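PDB 6HOX: binding domain (Hc) of Paraclostridial Mosquitocidal Protein 1 from Paraclostridium bifermentans, which forms the receptor-binding part of a botulinum-like neurotoxin that targets Anopheles mosquitoes, in which the heavy chain directs nerve-cell targeting and delivery of the light chain. Local coordinates for residues A[132-137]-A[177-182]; A[123-128]-A[222-227]; A[168-173]-A[237-242]; A[159-164]-A[181-186]. All coordinates share one frame; numbering follows the deposited sequence.

All four contacts involve the N-terminal receptor-binding domain, a two-sheet sandwich with a concanavalin-like fold. Contacts 1 and 2, centred about 11 Å apart, join the sheet of adjacent strands 122-128 and 131-137 to the larger one, through strands 178-183 and 218-227. Contact 1 is nested along the chain inside the loop closed by contact 2. Contact 3 lies on strand 167-174, the sheet neighbour of 178-183, and packs helix 233-241 against it. Contact 4, centred about 11 Å from contact 3, sets loop 159-164 against the end of strand 178-183 and its turn. Contacts 1 and 2 thus lie in the interior, contact 3 on the larger sheet's outer face and contact 4 at its end.

Contact 1 (A[132-137]-A[177-182]); sequences LVWRMK and KDCTLY
The indole of Trp134 and the thiol of Cys179 meet in a sulfur-aromatic contact between two facing strands. Cys179 SG lies 3.9 Å from the centroid of the five-membered ring of Trp134, 61° off its normal, an oblique approach that is neither face-on nor edge-on. Its closest ring atom is NE1, with Trp134 NE1 and Cys179 SG 3.1 Å apart, and CD1 follows. The indole N-H is buried here without a hydrogen-bond partner, the sulfur being its polarisable neighbour. CG of Trp134 and SG of Cys179 (chi1 -176°) each stand anti to their own backbone N, torsions that carry the indole and the sulfur into the gap between the strands.

Apolar packing continues on both flanks. The methyl end of Met136 touches the same cysteine, CE standing 3.7 Å from Cys179 CB, while Leu181 CD1 reaches Trp134 CB more loosely at 4.3 Å. Within the same interior layer Trp134 also packs on Ile171 of strand 167-174 and against the ring of Trp123. The strand axes are 9.7 Å apart and run at 164° to each other. This is face-to-face sheet packing, characteristic of the core of a concanavalin-like beta sandwich.

Contact 2 (A[123-128]-A[222-227]); sequences WKISLK and DQFNIY
Phe224 reaches across the sandwich to Ile125 and Trp123, and its contact is made by the outer ring atoms, CE2 and CZ. CB lies 7.5 Å from Ile125 CD1, too far to touch. From there CG is carried anti to the backbone N (chi1 -174°), which extends the ring away from its own strand and into the interior. CD2 is nearer, yet still beyond packing distance. CE2 makes the closest approach, lying 3.8 Å from Ile125 CD1. That methyl sits in the plane of the phenyl ring, at its edge, and the two side chains come at each other from opposite directions. CZ, the tip, touches two residues: Ile125 CD1 at 4.1 Å and Trp123 CH2 at 4.2 Å, the latter likewise near the phenyl plane. Relative to the indole, CZ approaches obliquely.

Other aromatic rings surround this junction: Phe207 meets Phe224 edge-to-face, Phe93 lies at a small angle to it, and Phe83 meets Trp123 edge-to-face. At the root of the Phe224 side chain, Gln223 and Phe224 form a G1 beta bulge opposite Leu29 in strand 25-32. Side chains alone bridge the gap between the two strands, an apolar, aromatic-rich layer belonging to the interior of the concanavalin-like sandwich.

Contact 3 (A[168-173]-A[237-242]); sequences HITITV and EMLFNS
Two rings pass each other where His168 meets Phe240, with Leu239 at one end of the imidazole. The phenyl ring of Phe240 is touched at its edge: His168 CB lies in its plane, 3.7 Å from CD1. Toward the imidazole, Phe240 CD1 comes obliquely, and the two side chains slide past each other in opposite directions. Leu239 CD2 instead sits at the imidazole edge, 4.0 Å from His168 CE1, its side chain crossing that of His168 at about a right angle. Thr170 adds a loose contact, its OG1 4.3 Å from Leu239 CD2. His168 also meets Trp94 edge-to-face and Tyr243 obliquely, so the imidazole is wedged among aromatic residues.

With CG anti to the backbone N (chi1 -173°), the imidazole projects from the strand toward the helix. The axes of segments 237-241 and 168-173 come within 10.0 Å, with N-to-C directions 153° apart. Within 237-242, Ser242 OG donates to Leu239 O over 2.7 Å, tilted 23° from the carbonyl plane. Phe240 packs on Asn184 and on Asp379 in the C-terminal receptor-binding region. The strand-helix contact therefore rests on van der Waals packing of rings and methyls, while the one side-chain hydrogen bond among these residues stays within 237-242.

Contact 4 (A[159-164]-A[181-186]); sequences KYISSN and LYINGD
Lys159 crosses Ile183 at a slant and ends on Asp186, so that one side chain serves both the packed and the open part of this contact. On the packed side, Lys159 CG rests 3.9 Å from the Ile183 CG2 methyl. Deeper in, the methyl ends of two isoleucines touch, Ile161 CD1 and Ile183 CD1 being also 3.9 Å apart, and Ile169 of strand 167-174 packs against both.

The outer side is polar and partly exposed. A bend at chi4 (69°) turns the ammonium of Lys159 to Asp186, and NZ forms a hydrogen-bonded salt bridge of 2.7 Å to OD2, using the anti lone pair of that oxygen. A water accepts hydrogen bonds from Lys159 NZ, at 3.0 Å, and Asn184 ND2, while Asn184 OD1 takes the backbone N-H of His168. Ile183 to Asp186 form a type I' turn, closed by paired backbone bonds, with Asn184 and Gly185 both at positive phi, as such a turn requires: a tight beta hairpin joining strands 178-183 and 186-192.

Contact 1 (A[132-137]-A[177-182])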
loop_
_atom_site.group_PDB
_atom_site.type_symbol
_atom_site.label_atom_id
_atom_site.label_comp_id
_atom_site.label_asym_id
_atom_site.label_seq_id
_atom_site.Cartn_x
_atom_site.Cartn_y
_atom_site.Cartn_z
ATOM N N LEU A 132 -12.321 4.129 7.848
ATOM C CA LEU A 132 -11.594 4.730 8.970
ATOM C C LEU A 132 -12.492 5.814 9.561
ATOM O O LEU A 132 -13.196 6.502 8.810
ATOM C CB LEU A 132 -10.277 5.309 8.437
ATOM C CG LEU A 132 -9.158 5.547 9.451
ATOM C CD1 LEU A 132 -8.609 4.247 9.996
ATOM C CD2 LEU A 132 -8.034 6.339 8.819
ATOM N N VAL A 133 -12.518 5.890 10.894
ATOM C CA VAL A 133 -13.257 6.900 11.646
ATOM C C VAL A 133 -12.264 7.727 12.458
ATOM O O VAL A 133 -11.452 7.147 13.196
ATOM C CB VAL A 133 -14.274 6.262 12.609
ATOM C CG1 VAL A 133 -15.009 7.322 13.426
ATOM C CG2 VAL A 133 -15.257 5.381 11.850
ATOM N N TRP A 134 -12.369 9.049 12.319
ATOM C CA TRP A 134 -11.792 10.036 13.208
ATOM C C TRP A 134 -12.945 10.681 13.975
ATOM O O TRP A 134 -13.911 11.147 13.364
ATOM C CB TRP A 134 -10.969 11.083 12.436
ATOM C CG TRP A 134 -10.624 12.295 13.237
ATOM C CD1 TRP A 134 -11.176 13.542 13.125
ATOM C CD2 TRP A 134 -9.659 12.377 14.300
ATOM N NE1 TRP A 134 -10.598 14.394 14.025
ATOM C CE2 TRP A 134 -9.668 13.708 14.760
ATOM C CE3 TRP A 134 -8.763 11.472 14.872
ATOM C CZ2 TRP A 134 -8.832 14.144 15.784
ATOM C CZ3 TRP A 134 -7.943 11.896 15.888
ATOM C CH2 TRP A 134 -7.987 13.214 16.344
ATOM N N ARG A 135 -12.859 10.689 15.302
ATOM C CA ARG A 135 -13.901 11.318 16.089
ATOM C C ARG A 135 -13.277 12.162 17.204
ATOM O O ARG A 135 -12.304 11.726 17.855
ATOM C CB ARG A 135 -14.865 10.281 16.669
ATOM C CG ARG A 135 -15.865 10.900 17.642
ATOM C CD ARG A 135 -16.962 9.978 18.132
ATOM N NE ARG A 135 -17.738 9.473 17.005
ATOM C CZ ARG A 135 -17.644 8.235 16.531
ATOM N NH1 ARG A 135 -17.104 7.288 17.281
ATOM N NH2 ARG A 135 -18.086 7.958 15.314
ATOM N N MET A 136 -13.848 13.362 17.382
ATOM C CA MET A 136 -13.590 14.276 18.486
ATOM C C MET A 136 -14.883 14.458 19.299
ATOM O O MET A 136 -15.977 14.570 18.725
ATOM C CB MET A 136 -13.127 15.638 17.958
ATOM C CG MET A 136 -11.726 15.592 17.360
ATOM S SD MET A 136 -11.232 17.119 16.546
ATOM C CE MET A 136 -12.447 17.148 15.248
ATOM N N LYS A 137 -14.753 14.454 20.630
ATOM C CA LYS A 137 -15.859 14.767 21.529
ATOM C C LYS A 137 -15.356 15.717 22.617
ATOM O O LYS A 137 -14.352 15.456 23.255
ATOM C CB LYS A 137 -16.451 13.491 22.128
ATOM C CG LYS A 137 -17.697 13.707 22.973
ATOM C CD LYS A 137 -17.871 12.710 24.086
ATOM C CE LYS A 137 -18.532 11.419 23.674
ATOM N NZ LYS A 137 -18.892 10.640 24.881
ATOM N N LYS A 177 -11.624 26.143 13.707
ATOM C CA LYS A 177 -11.873 26.208 12.261
ATOM C C LYS A 177 -12.328 24.843 11.726
ATOM O O LYS A 177 -13.523 24.597 11.608
ATOM C CB LYS A 177 -10.651 26.735 11.506
ATOM C CG LYS A 177 -10.550 28.249 11.453
ATOM C CD LYS A 177 -9.765 28.765 10.268
ATOM C CE LYS A 177 -9.541 30.265 10.333
ATOM N NZ LYS A 177 -8.718 30.742 9.195
ATOM N N ASP A 178 -11.381 23.978 11.343
ATOM C CA ASP A 178 -11.754 22.750 10.674
ATOM C C ASP A 178 -10.809 21.612 11.054
ATOM O O ASP A 178 -9.669 21.809 11.485
ATOM C CB ASP A 178 -11.800 22.912 9.155
ATOM C CG ASP A 178 -10.528 23.488 8.560
ATOM O OD1 ASP A 178 -9.662 23.965 9.335
ATOM O OD2 ASP A 178 -10.414 23.460 7.323
ATOM N N CYS A 179 -11.367 20.417 10.891
ATOM C CA CYS A 179 -10.699 19.168 10.945
ATOM C C CYS A 179 -10.643 18.596 9.523
ATOM O O CYS A 179 -11.681 18.578 8.865
ATOM C CB CYS A 179 -11.511 18.230 11.815
ATOM S SG CYS A 179 -10.654 16.673 11.995
ATOM N N THR A 180 -9.469 18.142 9.062
ATOM C CA THR A 180 -9.312 17.650 7.664
ATOM C C THR A 180 -8.598 16.295 7.659
ATOM O O THR A 180 -7.622 16.116 8.383
ATOM C CB THR A 180 -8.556 18.662 6.793
ATOM O OG1 THR A 180 -9.265 19.897 6.854
ATOM C CG2 THR A 180 -8.421 18.224 5.351
ATOM N N LEU A 181 -9.101 15.359 6.836
ATOM C CA LEU A 181 -8.528 14.025 6.705
ATOM C C LEU A 181 -8.016 13.794 5.278
ATOM O O LEU A 181 -8.698 14.109 4.299
ATOM C CB LEU A 181 -9.554 12.956 7.079
ATOM C CG LEU A 181 -8.951 11.549 7.210
ATOM C CD1 LEU A 181 -9.574 10.773 8.357
ATOM C CD2 LEU A 181 -9.098 10.759 5.924
ATOM N N TYR A 182 -6.825 13.186 5.204
ATOM C CA TYR A 182 -6.092 12.916 3.977
ATOM C C TYR A 182 -5.746 11.418 3.921
ATOM O O TYR A 182 -5.433 10.832 4.952
ATOM C CB TYR A 182 -4.775 13.702 3.941
ATOM C CG TYR A 182 -4.872 15.206 3.984
ATOM C CD1 TYR A 182 -5.019 15.876 5.185
ATOM C CD2 TYR A 182 -4.754 15.974 2.832
ATOM C CE1 TYR A 182 -5.109 17.259 5.237
ATOM C CE2 TYR A 182 -4.833 17.362 2.869
ATOM C CZ TYR A 182 -5.024 18.012 4.073
ATOM O OH TYR A 182 -5.105 19.380 4.145
#

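Contact 2 (A[123-128]-A[222-227])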
loop_
_atom_site.group_PDB
_atom_site.type_symbol
_atom_site.label_atom_id
_atom_site.label_comp_id
_atom_site.label_asym_id
_atom_site.label_seq_id
_atom_site.Cartn_x
_atom_site.Cartn_y
_atom_site.Cartn_z
ATOM N N TRP A 123 -10.369 12.276 21.665
ATOM C CA TRP A 123 -10.390 11.824 20.285
ATOM C C TRP A 123 -10.112 10.318 20.208
ATOM O O TRP A 123 -9.561 9.709 21.150
ATOM C CB TRP A 123 -9.403 12.637 19.432
ATOM C CG TRP A 123 -7.977 12.549 19.870
ATOM C CD1 TRP A 123 -7.304 13.448 20.641
ATOM C CD2 TRP A 123 -7.033 11.509 19.550
ATOM N NE1 TRP A 123 -6.020 13.024 20.853
ATOM C CE2 TRP A 123 -5.817 11.848 20.183
ATOM C CE3 TRP A 123 -7.095 10.324 18.813
ATOM C CZ2 TRP A 123 -4.676 11.047 20.098
ATOM C CZ3 TRP A 123 -5.964 9.537 18.722
ATOM C CH2 TRP A 123 -4.775 9.895 19.356
ATOM N N LYS A 124 -10.523 9.715 19.089
ATOM C CA LYS A 124 -10.109 8.370 18.766
ATOM C C LYS A 124 -10.080 8.151 17.255
ATOM O O LYS A 124 -10.734 8.841 16.482
ATOM C CB LYS A 124 -11.027 7.341 19.416
ATOM C CG LYS A 124 -12.476 7.385 18.975
ATOM C CD LYS A 124 -13.237 6.153 19.412
ATOM C CE LYS A 124 -13.381 6.056 20.912
ATOM N NZ LYS A 124 -14.180 4.876 21.295
ATOM N N ILE A 125 -9.299 7.143 16.873
ATOM C CA ILE A 125 -9.199 6.608 15.520
ATOM C C ILE A 125 -9.736 5.178 15.587
ATOM O O ILE A 125 -9.237 4.372 16.394
ATOM C CB ILE A 125 -7.747 6.651 15.015
ATOM C CG1 ILE A 125 -7.232 8.080 14.863
ATOM C CG2 ILE A 125 -7.601 5.887 13.713
ATOM C CD1 ILE A 125 -5.714 8.209 14.868
ATOM N N SER A 126 -10.768 4.905 14.773
ATOM C CA SER A 126 -11.489 3.647 14.739
ATOM C C SER A 126 -11.571 3.102 13.314
ATOM O O SER A 126 -11.328 3.807 12.344
ATOM C CB SER A 126 -12.869 3.796 15.328
ATOM O OG SER A 126 -12.764 4.229 16.671
ATOM N N LEU A 127 -11.962 1.831 13.228
ATOM C CA LEU A 127 -12.300 1.182 11.995
ATOM C C LEU A 127 -13.781 0.825 12.023
ATOM O O LEU A 127 -14.319 0.483 13.080
ATOM C CB LEU A 127 -11.433 -0.069 11.840
ATOM C CG LEU A 127 -9.932 0.189 11.716
ATOM C CD1 LEU A 127 -9.148 -1.122 11.735
ATOM C CD2 LEU A 127 -9.627 0.975 10.450
ATOM N N LYS A 128 -14.405 0.905 10.844
ATOM C CA LYS A 128 -15.804 0.584 10.651
ATOM C C LYS A 128 -16.066 0.199 9.188
ATOM O O LYS A 128 -15.832 0.998 8.285
ATOM C CB LYS A 128 -16.660 1.802 10.999
ATOM C CG LYS A 128 -18.160 1.562 10.899
ATOM C CD LYS A 128 -18.985 2.795 11.130
ATOM C CE LYS A 128 -20.440 2.468 11.372
ATOM N NZ LYS A 128 -21.239 3.699 11.569
ATOM N N ASP A 222 2.870 2.278 11.501
ATOM C CA ASP A 222 4.214 2.814 11.460
ATOM C C ASP A 222 4.188 4.346 11.352
ATOM O O ASP A 222 3.324 4.936 10.723
ATOM C CB ASP A 222 5.035 2.161 10.341
ATOM C CG ASP A 222 6.538 2.375 10.506
ATOM O OD1 ASP A 222 6.982 2.501 11.676
ATOM O OD2 ASP A 222 7.251 2.444 9.475
ATOM N N GLN A 223 5.191 4.983 11.961
ATOM C CA GLN A 223 5.376 6.432 11.915
ATOM C C GLN A 223 4.074 7.126 12.357
ATOM O O GLN A 223 3.561 8.014 11.652
ATOM C CB GLN A 223 5.812 6.895 10.523
ATOM C CG GLN A 223 7.062 6.192 9.985
ATOM C CD GLN A 223 8.278 6.483 10.833
ATOM O OE1 GLN A 223 8.898 5.591 11.406
ATOM N NE2 GLN A 223 8.598 7.751 10.967
ATOM N N PHE A 224 3.543 6.727 13.520
ATOM C CA PHE A 224 2.436 7.445 14.097
ATOM C C PHE A 224 3.001 8.698 14.765
ATOM O O PHE A 224 3.675 8.630 15.809
ATOM C CB PHE A 224 1.614 6.584 15.050
ATOM C CG PHE A 224 0.367 7.259 15.563
ATOM C CD1 PHE A 224 0.431 8.225 16.556
ATOM C CD2 PHE A 224 -0.879 6.911 15.056
ATOM C CE1 PHE A 224 -0.726 8.818 17.046
ATOM C CE2 PHE A 224 -2.034 7.507 15.538
ATOM C CZ PHE A 224 -1.954 8.463 16.526
ATOM N N ASN A 225 2.767 9.827 14.101
ATOM C CA ASN A 225 3.384 11.069 14.408
ATOM C C ASN A 225 2.320 12.045 14.902
ATOM O O ASN A 225 1.208 12.051 14.378
ATOM C CB ASN A 225 4.103 11.662 13.196
ATOM C CG ASN A 225 5.263 10.817 12.729
ATOM O OD1 ASN A 225 5.616 9.830 13.375
ATOM N ND2 ASN A 225 5.826 11.188 11.588
ATOM N N ILE A 226 2.685 12.836 15.917
ATOM C CA ILE A 226 1.909 14.013 16.355
ATOM C C ILE A 226 2.770 15.260 16.149
ATOM O O ILE A 226 3.944 15.294 16.527
ATOM C CB ILE A 226 1.447 13.892 17.820
ATOM C CG1 ILE A 226 0.644 12.609 18.055
ATOM C CG2 ILE A 226 0.669 15.148 18.203
ATOM C CD1 ILE A 226 0.429 12.261 19.504
ATOM N N TYR A 227 2.166 16.270 15.528
ATOM C CA TYR A 227 2.776 17.550 15.273
ATOM C C TYR A 227 1.950 18.603 16.006
ATOM O O TYR A 227 0.715 18.476 16.068
ATOM C CB TYR A 227 2.798 17.911 13.785
ATOM C CG TYR A 227 3.483 16.919 12.883
ATOM C CD1 TYR A 227 2.840 15.758 12.471
ATOM C CD2 TYR A 227 4.766 17.146 12.415
ATOM C CE1 TYR A 227 3.469 14.835 11.643
ATOM C CE2 TYR A 227 5.403 16.243 11.578
ATOM C CZ TYR A 227 4.758 15.078 11.203
ATOM O OH TYR A 227 5.388 14.189 10.398
#

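Contact 3 (A[168-173]-A[237-242])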
loop_
_atom_site.group_PDB
_atom_site.type_symbol
_atom_site.label_atom_id
_atom_site.label_comp_id
_atom_site.label_asym_id
_atom_site.label_seq_id
_atom_site.Cartn_x
_atom_site.Cartn_y
_atom_site.Cartn_z
ATOM N N HIS A 168 -1.241 5.981 3.860
ATOM C CA HIS A 168 -0.759 7.030 4.717
ATOM C C HIS A 168 -1.941 7.916 5.054
ATOM O O HIS A 168 -2.613 8.407 4.144
ATOM C CB HIS A 168 0.364 7.855 4.084
ATOM C CG HIS A 168 0.947 8.813 5.065
ATOM N ND1 HIS A 168 0.561 10.127 5.124
ATOM C CD2 HIS A 168 1.827 8.634 6.073
ATOM C CE1 HIS A 168 1.194 10.728 6.115
ATOM N NE2 HIS A 168 1.952 9.829 6.730
ATOM N N ILE A 169 -2.175 8.093 6.354
ATOM C CA ILE A 169 -3.319 8.876 6.841
ATOM C C ILE A 169 -2.777 10.133 7.503
ATOM O O ILE A 169 -1.811 10.039 8.285
ATOM C CB ILE A 169 -4.168 8.067 7.835
ATOM C CG1 ILE A 169 -4.510 6.678 7.293
ATOM C CG2 ILE A 169 -5.420 8.846 8.226
ATOM C CD1 ILE A 169 -5.297 6.711 6.004
ATOM N N THR A 170 -3.398 11.276 7.187
ATOM C CA THR A 170 -3.108 12.522 7.850
ATOM C C THR A 170 -4.433 13.143 8.306
ATOM O O THR A 170 -5.383 13.206 7.542
ATOM C CB THR A 170 -2.318 13.507 6.966
ATOM O OG1 THR A 170 -1.174 12.893 6.369
ATOM C CG2 THR A 170 -1.854 14.732 7.736
ATOM N N ILE A 171 -4.458 13.616 9.559
ATOM C CA ILE A 171 -5.604 14.321 10.154
ATOM C C ILE A 171 -5.060 15.637 10.733
ATOM O O ILE A 171 -4.177 15.614 11.582
ATOM C CB ILE A 171 -6.273 13.447 11.243
ATOM C CG1 ILE A 171 -6.804 12.127 10.690
ATOM C CG2 ILE A 171 -7.369 14.182 12.000
ATOM C CD1 ILE A 171 -6.946 11.082 11.754
ATOM N N THR A 172 -5.559 16.771 10.244
ATOM C CA THR A 172 -5.138 18.071 10.716
ATOM C C THR A 172 -6.313 18.684 11.492
ATOM O O THR A 172 -7.483 18.581 11.073
ATOM C CB THR A 172 -4.620 18.943 9.560
ATOM O OG1 THR A 172 -5.699 19.281 8.690
ATOM C CG2 THR A 172 -3.537 18.269 8.743
ATOM N N VAL A 173 -5.994 19.275 12.651
ATOM C CA VAL A 173 -6.975 19.906 13.528
ATOM C C VAL A 173 -6.530 21.349 13.794
ATOM O O VAL A 173 -5.518 21.603 14.452
ATOM C CB VAL A 173 -7.149 19.090 14.817
ATOM C CG1 VAL A 173 -8.170 19.711 15.761
ATOM C CG2 VAL A 173 -7.520 17.650 14.494
ATOM N N GLU A 237 0.945 17.035 1.450
ATOM C CA GLU A 237 1.472 16.411 0.226
ATOM C C GLU A 237 2.983 16.197 0.369
ATOM O O GLU A 237 3.515 15.129 0.063
ATOM C CB GLU A 237 1.144 17.277 -0.991
ATOM C CG GLU A 237 1.416 16.595 -2.310
ATOM C CD GLU A 237 0.897 17.377 -3.500
ATOM O OE1 GLU A 237 1.306 18.535 -3.646
ATOM O OE2 GLU A 237 0.045 16.844 -4.238
ATOM N N MET A 238 3.669 17.225 0.864
ATOM C CA MET A 238 5.119 17.192 1.084
ATOM C C MET A 238 5.475 16.089 2.095
ATOM O O MET A 238 6.449 15.367 1.904
ATOM C CB MET A 238 5.553 18.572 1.583
ATOM C CG MET A 238 6.991 18.719 1.996
ATOM S SD MET A 238 7.295 20.458 2.514
ATOM C CE MET A 238 6.654 21.384 1.116
ATOM N N LEU A 239 4.684 15.969 3.174
ATOM C CA LEU A 239 4.916 14.932 4.191
ATOM C C LEU A 239 4.796 13.543 3.536
ATOM O O LEU A 239 5.647 12.640 3.739
ATOM C CB LEU A 239 3.899 15.100 5.322
ATOM C CG LEU A 239 3.865 13.971 6.356
ATOM C CD1 LEU A 239 5.205 13.846 7.046
ATOM C CD2 LEU A 239 2.772 14.203 7.380
ATOM N N PHE A 240 3.747 13.361 2.728
ATOM C CA PHE A 240 3.520 12.079 2.076
ATOM C C PHE A 240 4.700 11.743 1.157
ATOM O O PHE A 240 5.222 10.613 1.196
ATOM C CB PHE A 240 2.193 12.075 1.326
ATOM C CG PHE A 240 1.970 10.847 0.477
ATOM C CD1 PHE A 240 1.657 9.634 1.064
ATOM C CD2 PHE A 240 2.063 10.910 -0.902
ATOM C CE1 PHE A 240 1.449 8.501 0.294
ATOM C CE2 PHE A 240 1.860 9.784 -1.680
ATOM C CZ PHE A 240 1.535 8.583 -1.083
ATOM N N ASN A 241 5.103 12.730 0.337
ATOM C CA ASN A 241 6.173 12.585 -0.643
ATOM C C ASN A 241 7.497 12.239 0.043
ATOM O O ASN A 241 8.340 11.544 -0.554
ATOM C CB ASN A 241 6.320 13.838 -1.507
ATOM C CG ASN A 241 5.173 14.013 -2.471
ATOM O OD1 ASN A 241 4.512 13.047 -2.850
ATOM N ND2 ASN A 241 4.914 15.246 -2.867
ATOM N N SER A 242 7.665 12.683 1.295
ATOM C CA SER A 242 8.926 12.532 1.985
ATOM C C SER A 242 9.189 11.061 2.316
ATOM O O SER A 242 10.316 10.696 2.623
ATOM C CB SER A 242 8.999 13.413 3.213
ATOM O OG SER A 242 8.228 12.896 4.290
#

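Contact 4 (A[159-164]-A[181-186])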
loop_
_atom_site.group_PDB
_atom_site.type_symbol
_atom_site.label_atom_id
_atom_site.label_comp_id
_atom_site.label_asym_id
_atom_site.label_seq_id
_atom_site.Cartn_x
_atom_site.Cartn_y
_atom_site.Cartn_z
ATOM N N LYS A 159 -7.106 3.899 -2.536
ATOM C CA LYS A 159 -7.448 4.536 -1.240
ATOM C C LYS A 159 -8.186 3.648 -0.226
ATOM O O LYS A 159 -8.070 3.932 0.951
ATOM C CB LYS A 159 -8.216 5.834 -1.488
ATOM C CG LYS A 159 -7.287 7.012 -1.722
ATOM C CD LYS A 159 -7.965 8.330 -1.870
ATOM C CE LYS A 159 -6.956 9.447 -2.056
ATOM N NZ LYS A 159 -6.287 9.351 -3.370
ATOM N N TYR A 160 -8.921 2.610 -0.638
ATOM C CA TYR A 160 -9.745 1.832 0.305
ATOM C C TYR A 160 -8.857 1.282 1.435
ATOM O O TYR A 160 -7.758 0.784 1.182
ATOM C CB TYR A 160 -10.469 0.725 -0.463
ATOM C CG TYR A 160 -11.485 -0.041 0.334
ATOM C CD1 TYR A 160 -12.784 0.417 0.452
ATOM C CD2 TYR A 160 -11.144 -1.214 0.980
ATOM C CE1 TYR A 160 -13.727 -0.285 1.180
ATOM C CE2 TYR A 160 -12.074 -1.934 1.707
ATOM C CZ TYR A 160 -13.369 -1.461 1.811
ATOM O OH TYR A 160 -14.276 -2.166 2.537
ATOM N N ILE A 161 -9.344 1.360 2.680
ATOM C CA ILE A 161 -8.515 1.065 3.878
ATOM C C ILE A 161 -8.314 -0.449 4.059
ATOM O O ILE A 161 -7.174 -0.902 4.226
ATOM C CB ILE A 161 -9.118 1.717 5.140
ATOM C CG1 ILE A 161 -9.196 3.240 5.021
ATOM C CG2 ILE A 161 -8.378 1.288 6.405
ATOM C CD1 ILE A 161 -7.886 3.924 4.706
ATOM N N SER A 162 -9.409 -1.223 4.083
ATOM C CA SER A 162 -9.340 -2.651 4.316
ATOM C C SER A 162 -9.002 -3.379 3.009
ATOM O O SER A 162 -9.836 -4.091 2.448
ATOM C CB SER A 162 -10.618 -3.158 4.941
ATOM O OG SER A 162 -10.773 -2.574 6.223
ATOM N N SER A 163 -7.756 -3.183 2.564
ATOM C CA SER A 163 -7.247 -3.590 1.260
ATOM C C SER A 163 -5.962 -4.423 1.385
ATOM O O SER A 163 -5.503 -5.008 0.379
ATOM C CB SER A 163 -6.946 -2.363 0.461
ATOM O OG SER A 163 -5.938 -1.608 1.104
ATOM N N ASN A 164 -5.347 -4.392 2.576
ATOM C CA ASN A 164 -4.020 -4.946 2.867
ATOM C C ASN A 164 -2.894 -4.164 2.180
ATOM O O ASN A 164 -1.738 -4.633 2.169
ATOM C CB ASN A 164 -3.887 -6.419 2.494
ATOM C CG ASN A 164 -2.848 -7.132 3.330
ATOM O OD1 ASN A 164 -2.707 -6.841 4.514
ATOM N ND2 ASN A 164 -2.117 -8.059 2.726
ATOM N N LEU A 181 -9.101 15.359 6.836
ATOM C CA LEU A 181 -8.528 14.025 6.705
ATOM C C LEU A 181 -8.016 13.794 5.278
ATOM O O LEU A 181 -8.698 14.109 4.299
ATOM C CB LEU A 181 -9.554 12.956 7.079
ATOM C CG LEU A 181 -8.951 11.549 7.210
ATOM C CD1 LEU A 181 -9.574 10.773 8.357
ATOM C CD2 LEU A 181 -9.098 10.759 5.924
ATOM N N TYR A 182 -6.825 13.186 5.204
ATOM C CA TYR A 182 -6.092 12.916 3.977
ATOM C C TYR A 182 -5.746 11.418 3.921
ATOM O O TYR A 182 -5.433 10.832 4.952
ATOM C CB TYR A 182 -4.775 13.702 3.941
ATOM C CG TYR A 182 -4.872 15.206 3.984
ATOM C CD1 TYR A 182 -5.019 15.876 5.185
ATOM C CD2 TYR A 182 -4.754 15.974 2.832
ATOM C CE1 TYR A 182 -5.109 17.259 5.237
ATOM C CE2 TYR A 182 -4.833 17.362 2.869
ATOM C CZ TYR A 182 -5.024 18.012 4.073
ATOM O OH TYR A 182 -5.105 19.380 4.145
ATOM N N ILE A 183 -5.817 10.812 2.724
ATOM C CA ILE A 183 -5.205 9.506 2.438
ATOM C C ILE A 183 -4.194 9.718 1.303
ATOM O O ILE A 183 -4.541 10.341 0.288
ATOM C CB ILE A 183 -6.251 8.422 2.084
ATOM C CG1 ILE A 183 -7.264 8.230 3.210
ATOM C CG2 ILE A 183 -5.558 7.108 1.752
ATOM C CD1 ILE A 183 -8.455 7.371 2.876
ATOM N N ASN A 184 -2.955 9.241 1.516
ATOM C CA ASN A 184 -1.854 9.322 0.572
ATOM C C ASN A 184 -1.699 10.771 0.092
ATOM O O ASN A 184 -1.522 11.038 -1.093
ATOM C CB ASN A 184 -2.033 8.315 -0.575
ATOM C CG ASN A 184 -2.035 6.870 -0.101
ATOM O OD1 ASN A 184 -1.530 6.556 0.982
ATOM N ND2 ASN A 184 -2.621 5.979 -0.887
ATOM N N GLY A 185 -1.774 11.717 1.035
ATOM C CA GLY A 185 -1.509 13.108 0.745
ATOM C C GLY A 185 -2.661 13.821 0.049
ATOM O O GLY A 185 -2.529 14.996 -0.262
ATOM N N ASP A 186 -3.764 13.114 -0.237
ATOM C CA ASP A 186 -4.965 13.693 -0.850
ATOM C C ASP A 186 -6.071 13.923 0.198
ATOM O O ASP A 186 -6.489 13.014 0.904
ATOM C CB ASP A 186 -5.530 12.780 -1.940
ATOM C CG ASP A 186 -4.633 12.594 -3.150
ATOM O OD1 ASP A 186 -3.872 13.529 -3.469
ATOM O OD2 ASP A 186 -4.716 11.517 -3.768
HETATM O O HOH W 1 -3.890 7.612 -3.177
#